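Local coordinates for protein BvnE (Penicillium brevicompactum, PDB 6U9I) that catalyses, as a semipinacolase, a stereoselective rearrangement in the assembly of brevianamide alkaloids, at residues Q17-A22 / F122-T127; A73-N77 / A105-C109; R95-L101 / E115-T121. All blocks are in the same frame, centred on the assembly; numbering follows the deposited sequence. Where two conformers were deposited one is given.

In the fold
The three contacts follow the antiparallel hairpin of strands 96-107 and 110-122. Interaction 3 is its body, its centre about 7 Å from that of the chain. Interactions 1 and 2 lie on opposite sides of the chain's centre, their own centres about 31 Å apart. Interaction 1, about 13 Å from interaction 3 between centres, joins helix 14-31 to the turn leaving strand 110-122, and the E124-R95 salt bridge links the two contacts directly. Interaction 2, about 24 Å from interaction 3, centre to centre, joins the end of helix 61-74 to the far end of strand 96-107. Along the chain, interaction 1 spans the other two, whose segments alternate: 73-77, 95-101, 105-109, 115-121.

Interaction 1: residues Q17-A22 / F122-T127; sequences QLIVSA and FNEEGT
F122 sets its phenyl ring against the helical segment 17-22, meeting L18, S21 and A22. With chi1 m and chi2 near -88°, the ring brings CE1 to 3.5 Å from S21 CB, CD2 to 3.7 Å from L18 CD2 and CZ to 3.8 Å from A22 N. CA-to-CB of L18 (m, t) points sideways, but its end comes in to the ring. After F122, which is extended, the chain makes a type I beta turn from N123 to G126, closed by G126 N to N123 O at 2.8 Å. E124 and E125 occupy its corners at phi/psi -58/-37 and -77/-10, and G126 follows at 73/22, a left-handed conformation. The N123 side chain (p) folds back over the turn, its OD1 accepting a hydrogen bond from T127 N at 2.9 Å. The turn comes closest to the helix at G126, whose CA is 5.5 Å from L18 CA; S21 and T127 are the next pair, 6.3 Å between CA atoms. G126 CA sits 3.9 Å from L18 CD2, and a CB on it would come within 3.3 Å of Q17 CG, so a bare backbone suits both this approach and the positive phi. The one hydrogen bond across runs from S21 OG (chi1 m) to G126 O, 2.7 Å. Q17 (t, p) borders the contact, with CG 3.6 Å from G126 O. The arrangement is helix-on-sheet packing extended over a tight turn: L18, A22 and F122 all touch V97 of strand 96-107, L18 also meets V90 of strand 89-91, and R24 of helix 14-31 bonds T127 O.

Interaction 2: residues A73-N77 / A105-C109; sequences AQMKN and AEAAC
E106 (m, t, chi3 13°) reaches across to N77 (chi1 m, chi2 -40°), whose ND2 donates to E106 OE1 in a very short 2.5 Å hydrogen bond. N77 stands at a corner of the chain (phi/psi 55/44), CA-to-CB toward segment 105-109. Just before, K76 and E106 form an antiparallel hydrogen-bonded pair, CA atoms 5.0 Å apart, with K76 N to E106 O and E106 N to K76 O both 2.8 Å. This bridge ties the chain leaving helix 61-74 to strand 96-107, just ahead of strand 78-82. The K76 side chain starts off-rotamer (chi1 -34°, chi2 103°), passes E106 CB with its CD 4.3 Å away, and brings NZ to 3.6 Å from A107 C. M75 turns its side chain (m, chi2 -145°, m) so that CE rests 3.4 Å from A105 CB. One water joins Q74 O (2.6 Å) to A108 N (2.8 Å). With Y104 OH bonded to OE2, the E106 carboxylate meets amide and hydroxyl donors: hydrogen bonds, not a salt bridge, hold the contact.

Interaction 3: residues R95-L101 / E115-T121; sequences RKVVMHL and EYMVVLT
H100 and E115 are linked diagonally across the hairpin, outside the regular pairing: H100 NE2 donates to E115 OE1 at 2.7 Å, while M117 (t, p, p), the true cross-strand partner of H100 (chi1 t), curls its CE over the imidazole face in a CH-pi contact, 3.9 Å from the ring centroid. Strands 96-101 and 115-121 are antiparallel (163°, axes 4.6 Å apart), with register K96-T121 through L101-Y116. Hydrogen-bonded pairs are V97-L120, M99-V118 and L101-Y116, each with two backbone bonds of 2.8-2.9 Å; K96-T121, V98-V119 and H100-M117 are the non-hydrogen-bonded pairs between them. R95 (phi/psi 58/39) and K96 form a G1 beta bulge against strand 89-91; on the 115-121 side, K96 NZ donates to T121 OG1 at 2.8 Å. On the face of V97, M99, L101, Y116, V118 and L120, M99 CE lies 3.7 Å from L120 CD1 and L101 CD1 3.9 Å from V118 CG2; V97 and L101 pack beneath helix 14-31. The other face holds V98 CG2 4.0 Å from V119 CG2, and there M117 meets M117 of the second subunit, whose R52 N bonds E115 OE2. A glycerol, probably from the crystallisation liquor, lies about 3 Å from the E115 side chain and may mark a pocket. Such a long hairpin, helix-covered on one face and dimerising on the other, is consistent with the curved sheet of an NTF2-like (SnoaL-like) fold.

Interaction 1: residues Q17-A22 / F122-T127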
loop_
_atom_site.group_PDB
_atom_site.type_symbol
_atom_site.label_atom_id
_atom_site.label_comp_id
_atom_site.label_asym_id
_atom_site.label_seq_id
_atom_site.Cartn_x
_atom_site.Cartn_y
_atom_site.Cartn_z
ATOM N N GLN A 17 -17.166 7.465 -11.371
ATOM C CA GLN A 17 -17.722 7.904 -10.095
ATOM C C GLN A 17 -16.767 7.614 -8.940
ATOM O O GLN A 17 -16.608 8.443 -8.039
ATOM C CB GLN A 17 -19.062 7.220 -9.837
ATOM C CG GLN A 17 -19.601 7.444 -8.419
ATOM C CD GLN A 17 -20.046 8.876 -8.173
ATOM O OE1 GLN A 17 -21.209 9.211 -8.384
ATOM N NE2 GLN A 17 -19.125 9.725 -7.717
ATOM N N LEU A 18 -16.138 6.432 -8.942
ATOM C CA LEU A 18 -15.219 6.097 -7.855
ATOM C C LEU A 18 -13.976 6.981 -7.900
ATOM O O LEU A 18 -13.458 7.394 -6.854
ATOM C CB LEU A 18 -14.850 4.611 -7.917
ATOM C CG LEU A 18 -15.997 3.645 -7.564
ATOM C CD1 LEU A 18 -15.710 2.229 -8.062
ATOM C CD2 LEU A 18 -16.256 3.632 -6.043
ATOM N N ILE A 19 -13.504 7.310 -9.106
ATOM C CA ILE A 19 -12.359 8.207 -9.224
ATOM C C ILE A 19 -12.719 9.604 -8.734
ATOM O O ILE A 19 -11.939 10.242 -8.021
ATOM C CB ILE A 19 -11.842 8.214 -10.678
ATOM C CG1 ILE A 19 -11.208 6.858 -10.996
ATOM C CG2 ILE A 19 -10.860 9.378 -10.902
ATOM C CD1 ILE A 19 -10.715 6.695 -12.425
ATOM N N VAL A 20 -13.917 10.094 -9.084
ATOM C CA VAL A 20 -14.376 11.389 -8.587
ATOM C C VAL A 20 -14.453 11.393 -7.063
ATOM O O VAL A 20 -14.021 12.350 -6.410
ATOM C CB VAL A 20 -15.728 11.759 -9.228
ATOM C CG1 VAL A 20 -16.410 12.862 -8.442
ATOM C CG2 VAL A 20 -15.519 12.171 -10.687
ATOM N N SER A 21 -14.994 10.325 -6.463
ATOM C CA SER A 21 -15.061 10.314 -5.000
ATOM C C SER A 21 -13.695 10.152 -4.351
ATOM O O SER A 21 -13.477 10.678 -3.252
ATOM C CB SER A 21 -16.019 9.234 -4.487
ATOM O OG SER A 21 -17.271 9.323 -5.130
ATOM N N ALA A 22 -12.769 9.425 -4.988
ATOM C CA ALA A 22 -11.418 9.351 -4.439
ATOM C C ALA A 22 -10.725 10.707 -4.515
ATOM O O ALA A 22 -10.033 11.118 -3.573
ATOM C CB ALA A 22 -10.596 8.290 -5.179
ATOM N N PHE A 122 -15.860 2.345 -0.917
ATOM C CA PHE A 122 -17.046 3.185 -0.932
ATOM C C PHE A 122 -18.295 2.324 -0.787
ATOM O O PHE A 122 -18.255 1.096 -0.912
ATOM C CB PHE A 122 -17.092 4.028 -2.208
ATOM C CG PHE A 122 -15.985 5.045 -2.280
ATOM C CD1 PHE A 122 -16.152 6.299 -1.716
ATOM C CD2 PHE A 122 -14.775 4.731 -2.868
ATOM C CE1 PHE A 122 -15.135 7.239 -1.752
ATOM C CE2 PHE A 122 -13.748 5.667 -2.917
ATOM C CZ PHE A 122 -13.929 6.913 -2.361
ATOM N N ASN A 123 -19.410 2.988 -0.491
ATOM C CA ASN A 123 -20.697 2.309 -0.487
ATOM C C ASN A 123 -21.056 1.884 -1.916
ATOM O O ASN A 123 -20.358 2.196 -2.888
ATOM C CB ASN A 123 -21.771 3.209 0.143
ATOM C CG ASN A 123 -22.031 4.489 -0.660
ATOM O OD1 ASN A 123 -21.339 4.780 -1.631
ATOM N ND2 ASN A 123 -23.035 5.266 -0.235
ATOM N N GLU A 124 -22.176 1.167 -2.042
ATOM C CA GLU A 124 -22.543 0.574 -3.327
ATOM C C GLU A 124 -22.681 1.626 -4.412
ATOM O O GLU A 124 -22.318 1.382 -5.567
ATOM C CB GLU A 124 -23.853 -0.210 -3.192
ATOM C CG GLU A 124 -24.171 -1.052 -4.421
ATOM C CD GLU A 124 -24.894 -0.273 -5.509
ATOM O OE1 GLU A 124 -24.720 -0.614 -6.706
ATOM O OE2 GLU A 124 -25.628 0.686 -5.173
ATOM N N GLU A 125 -23.204 2.797 -4.063
ATOM C CA GLU A 125 -23.391 3.857 -5.040
ATOM C C GLU A 125 -22.091 4.571 -5.377
ATOM O O GLU A 125 -22.069 5.381 -6.314
ATOM C CB GLU A 125 -24.410 4.874 -4.525
ATOM C CG GLU A 125 -25.694 4.244 -3.977
ATOM C CD GLU A 125 -25.676 4.086 -2.454
ATOM O OE1 GLU A 125 -25.070 3.117 -1.942
ATOM O OE2 GLU A 125 -26.279 4.940 -1.766
ATOM N N GLY A 126 -21.020 4.300 -4.631
ATOM C CA GLY A 126 -19.748 4.960 -4.861
ATOM C C GLY A 126 -19.692 6.408 -4.438
ATOM O O GLY A 126 -18.830 7.145 -4.919
ATOM N N THR A 127 -20.570 6.835 -3.531
ATOM C CA THR A 127 -20.743 8.236 -3.175
ATOM C C THR A 127 -20.375 8.556 -1.737
ATOM O O THR A 127 -20.334 9.735 -1.382
ATOM C CB THR A 127 -22.198 8.664 -3.383
ATOM O OG1 THR A 127 -23.036 7.884 -2.512
ATOM C CG2 THR A 127 -22.617 8.454 -4.835
#

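Interaction 2: residues A73-N77 / A105-C109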
loop_
_atom_site.group_PDB
_atom_site.type_symbol
_atom_site.label_atom_id
_atom_site.label_comp_id
_atom_site.label_asym_id
_atom_site.label_seq_id
_atom_site.Cartn_x
_atom_site.Cartn_y
_atom_site.Cartn_z
ATOM N N ALA A 73 -4.094 21.496 14.578
ATOM C CA ALA A 73 -3.537 22.505 15.470
ATOM C C ALA A 73 -2.014 22.472 15.523
ATOM O O ALA A 73 -1.401 23.466 15.928
ATOM C CB ALA A 73 -4.093 22.335 16.883
ATOM N N GLN A 74 -1.387 21.367 15.118
ATOM C CA GLN A 74 0.053 21.208 15.249
ATOM C C GLN A 74 0.812 21.268 13.932
ATOM O O GLN A 74 2.048 21.249 13.949
ATOM C CB GLN A 74 0.373 19.878 15.945
ATOM C CG GLN A 74 -0.238 19.766 17.322
ATOM C CD GLN A 74 -0.045 18.395 17.925
ATOM O OE1 GLN A 74 0.539 17.506 17.299
ATOM N NE2 GLN A 74 -0.535 18.213 19.149
ATOM N N MET A 75 0.124 21.321 12.796
ATOM C CA MET A 75 0.790 21.311 11.507
ATOM C C MET A 75 0.201 22.381 10.602
ATOM O O MET A 75 -0.965 22.762 10.735
ATOM C CB MET A 75 0.689 19.931 10.842
ATOM C CG MET A 75 1.099 18.812 11.786
ATOM S SD MET A 75 1.941 17.464 10.966
ATOM C CE MET A 75 0.667 16.989 9.808
ATOM N N LYS A 76 1.036 22.870 9.691
ATOM C CA LYS A 76 0.665 23.902 8.738
ATOM C C LYS A 76 1.035 23.440 7.336
ATOM O O LYS A 76 1.893 22.572 7.152
ATOM C CB LYS A 76 1.370 25.245 9.041
ATOM C CG LYS A 76 1.587 25.527 10.522
ATOM C CD LYS A 76 3.043 25.271 10.934
ATOM C CE LYS A 76 3.182 25.009 12.438
ATOM N NZ LYS A 76 4.608 24.839 12.831
ATOM N N ASN A 77 0.388 24.052 6.344
ATOM C CA ASN A 77 0.716 23.838 4.931
ATOM C C ASN A 77 0.678 22.356 4.568
ATOM O O ASN A 77 1.557 21.837 3.874
ATOM C CB ASN A 77 2.069 24.456 4.588
ATOM C CG ASN A 77 2.060 25.952 4.755
ATOM O OD1 ASN A 77 1.078 26.613 4.414
ATOM N ND2 ASN A 77 3.134 26.495 5.312
ATOM N N ALA A 105 3.798 18.323 5.415
ATOM C CA ALA A 105 3.298 19.328 6.342
ATOM C C ALA A 105 4.481 19.943 7.073
ATOM O O ALA A 105 5.610 19.453 6.995
ATOM C CB ALA A 105 2.293 18.741 7.328
ATOM N N GLU A 106 4.202 21.030 7.783
ATOM C CA GLU A 106 5.212 21.764 8.532
ATOM C C GLU A 106 4.817 21.730 9.997
ATOM O O GLU A 106 3.705 22.136 10.356
ATOM C CB GLU A 106 5.342 23.201 8.012
ATOM C CG GLU A 106 6.019 23.281 6.646
ATOM C CD GLU A 106 5.688 24.548 5.864
ATOM O OE1 GLU A 106 5.130 25.497 6.455
ATOM O OE2 GLU A 106 5.984 24.592 4.647
ATOM N N ALA A 107 5.703 21.208 10.830
ATOM C CA ALA A 107 5.453 21.045 12.252
ATOM C C ALA A 107 6.519 21.805 13.039
ATOM O O ALA A 107 7.444 22.383 12.465
ATOM C CB ALA A 107 5.423 19.560 12.617
ATOM N N ALA A 108 6.380 21.814 14.369
ATOM C CA ALA A 108 7.371 22.495 15.196
ATOM C C ALA A 108 8.745 21.857 15.033
ATOM O O ALA A 108 9.758 22.560 14.943
ATOM C CB ALA A 108 6.939 22.485 16.662
ATOM N N CYS A 109 8.801 20.526 14.961
ATOM C CA CYS A 109 10.070 19.823 14.809
ATOM C C CYS A 109 10.611 19.860 13.386
ATOM O O CYS A 109 11.654 19.252 13.124
ATOM C CB CYS A 109 9.932 18.362 15.259
ATOM S SG CYS A 109 8.977 17.301 14.132
HETATM O O HOH W 1 4.023 20.891 15.658
#

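Interaction 3: residues R95-L101 / E115-T121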
loop_
_atom_site.group_PDB
_atom_site.type_symbol
_atom_site.label_atom_id
_atom_site.label_comp_id
_atom_site.label_asym_id
_atom_site.label_seq_id
_atom_site.Cartn_x
_atom_site.Cartn_y
_atom_site.Cartn_z
ATOM N N ARG A 95 -15.949 -1.695 -5.257
ATOM C CA ARG A 95 -16.069 -0.281 -4.881
ATOM C C ARG A 95 -14.822 0.200 -4.146
ATOM O O ARG A 95 -14.910 0.985 -3.198
ATOM C CB ARG A 95 -17.313 -0.013 -4.025
ATOM C CG ARG A 95 -18.569 0.332 -4.796
ATOM C CD ARG A 95 -18.971 -0.791 -5.673
ATOM N NE ARG A 95 -20.337 -0.679 -6.168
ATOM C CZ ARG A 95 -20.887 -1.601 -6.944
ATOM N NH1 ARG A 95 -22.141 -1.475 -7.373
ATOM N NH2 ARG A 95 -20.159 -2.647 -7.304
ATOM N N LYS A 96 -13.650 -0.248 -4.594
ATOM C CA LYS A 96 -12.408 0.109 -3.922
ATOM C C LYS A 96 -11.533 0.951 -4.841
ATOM O O LYS A 96 -11.527 0.759 -6.061
ATOM C CB LYS A 96 -11.645 -1.124 -3.474
ATOM C CG LYS A 96 -12.352 -1.850 -2.332
ATOM C CD LYS A 96 -11.533 -3.022 -1.861
ATOM C CE LYS A 96 -12.354 -3.937 -0.963
ATOM N NZ LYS A 96 -12.517 -3.400 0.436
ATOM N N VAL A 97 -10.807 1.893 -4.233
ATOM C CA VAL A 97 -9.802 2.695 -4.937
ATOM C C VAL A 97 -8.518 2.661 -4.122
ATOM O O VAL A 97 -8.532 2.995 -2.933
ATOM C CB VAL A 97 -10.252 4.153 -5.143
ATOM C CG1 VAL A 97 -9.144 4.953 -5.882
ATOM C CG2 VAL A 97 -11.561 4.202 -5.922
ATOM N N VAL A 98 -7.409 2.285 -4.762
ATOM C CA VAL A 98 -6.102 2.226 -4.105
ATOM C C VAL A 98 -5.250 3.382 -4.614
ATOM O O VAL A 98 -5.206 3.628 -5.822
ATOM C CB VAL A 98 -5.412 0.880 -4.371
ATOM C CG1 VAL A 98 -4.029 0.843 -3.713
ATOM C CG2 VAL A 98 -6.287 -0.261 -3.839
ATOM N N MET A 99 -4.571 4.082 -3.702
ATOM C CA MET A 99 -3.738 5.218 -4.089
ATOM C C MET A 99 -2.428 5.214 -3.322
ATOM O O MET A 99 -2.404 5.065 -2.097
ATOM C CB MET A 99 -4.453 6.551 -3.866
ATOM C CG MET A 99 -5.643 6.731 -4.811
ATOM S SD MET A 99 -6.406 8.347 -4.682
ATOM C CE MET A 99 -7.052 8.287 -3.017
ATOM N N HIS A 100 -1.346 5.412 -4.064
ATOM C CA HIS A 100 -0.012 5.585 -3.509
ATOM C C HIS A 100 0.198 7.082 -3.313
ATOM O O HIS A 100 0.203 7.836 -4.287
ATOM C CB HIS A 100 1.000 4.990 -4.487
ATOM C CG HIS A 100 2.383 4.852 -3.942
ATOM N ND1 HIS A 100 3.466 4.597 -4.757
ATOM C CD2 HIS A 100 2.867 4.925 -2.678
ATOM C CE1 HIS A 100 4.562 4.521 -4.018
ATOM N NE2 HIS A 100 4.226 4.716 -2.753
ATOM N N LEU A 101 0.343 7.519 -2.059
ATOM C CA LEU A 101 0.248 8.930 -1.703
ATOM C C LEU A 101 1.494 9.414 -0.978
ATOM O O LEU A 101 2.155 8.658 -0.263
ATOM C CB LEU A 101 -0.956 9.206 -0.787
ATOM C CG LEU A 101 -2.347 8.822 -1.296
ATOM C CD1 LEU A 101 -3.411 9.125 -0.233
ATOM C CD2 LEU A 101 -2.689 9.518 -2.612
ATOM N N GLU A 115 4.671 8.769 3.426
ATOM C CA GLU A 115 4.292 8.046 2.220
ATOM C C GLU A 115 3.349 6.924 2.620
ATOM O O GLU A 115 3.573 6.260 3.639
ATOM C CB GLU A 115 5.529 7.475 1.507
ATOM C CG GLU A 115 5.230 6.697 0.227
ATOM C CD GLU A 115 6.480 6.071 -0.378
ATOM O OE1 GLU A 115 6.350 5.147 -1.216
ATOM O OE2 GLU A 115 7.600 6.507 -0.019
ATOM N N TYR A 116 2.293 6.716 1.834
ATOM C CA TYR A 116 1.261 5.756 2.209
ATOM C C TYR A 116 0.771 4.990 0.996
ATOM O O TYR A 116 0.785 5.496 -0.129
ATOM C CB TYR A 116 0.026 6.408 2.844
ATOM C CG TYR A 116 0.309 7.589 3.725
ATOM C CD1 TYR A 116 0.616 8.829 3.164
ATOM C CD2 TYR A 116 0.256 7.482 5.108
ATOM C CE1 TYR A 116 0.872 9.911 3.950
ATOM C CE2 TYR A 116 0.521 8.584 5.914
ATOM C CZ TYR A 116 0.823 9.787 5.326
ATOM O OH TYR A 116 1.083 10.910 6.094
ATOM N N MET A 117 0.277 3.784 1.253
ATOM C CA MET A 117 -0.626 3.090 0.344
ATOM C C MET A 117 -1.988 3.051 1.022
ATOM O O MET A 117 -2.131 2.469 2.105
ATOM C CB MET A 117 -0.120 1.682 0.022
ATOM C CG MET A 117 -0.751 1.044 -1.205
ATOM S SD MET A 117 -0.258 1.831 -2.762
ATOM C CE MET A 117 1.493 1.485 -2.818
ATOM N N VAL A 118 -2.987 3.673 0.399
ATOM C CA VAL A 118 -4.324 3.804 0.970
ATOM C C VAL A 118 -5.300 2.965 0.156
ATOM O O VAL A 118 -5.221 2.923 -1.078
ATOM C CB VAL A 118 -4.737 5.293 1.006
ATOM C CG1 VAL A 118 -6.230 5.460 1.216
ATOM C CG2 VAL A 118 -3.941 6.021 2.091
ATOM N N VAL A 119 -6.215 2.280 0.848
ATOM C CA VAL A 119 -7.300 1.540 0.209
ATOM C C VAL A 119 -8.606 2.158 0.692
ATOM O O VAL A 119 -8.957 2.029 1.872
ATOM C CB VAL A 119 -7.263 0.042 0.531
ATOM C CG1 VAL A 119 -8.414 -0.675 -0.198
ATOM C CG2 VAL A 119 -5.898 -0.563 0.177
ATOM N N LEU A 120 -9.295 2.867 -0.202
ATOM C CA LEU A 120 -10.621 3.408 0.066
ATOM C C LEU A 120 -11.667 2.398 -0.390
ATOM O O LEU A 120 -11.575 1.865 -1.499
ATOM C CB LEU A 120 -10.830 4.731 -0.675
ATOM C CG LEU A 120 -9.786 5.839 -0.492
ATOM C CD1 LEU A 120 -10.133 7.053 -1.350
ATOM C CD2 LEU A 120 -9.734 6.248 0.951
ATOM N N THR A 121 -12.658 2.131 0.456
ATOM C CA THR A 121 -13.842 1.388 0.035
ATOM C C THR A 121 -15.040 2.320 0.129
ATOM O O THR A 121 -15.215 3.007 1.141
ATOM C CB THR A 121 -14.092 0.150 0.908
ATOM O OG1 THR A 121 -12.896 -0.638 0.973
ATOM C CG2 THR A 121 -15.212 -0.698 0.298
#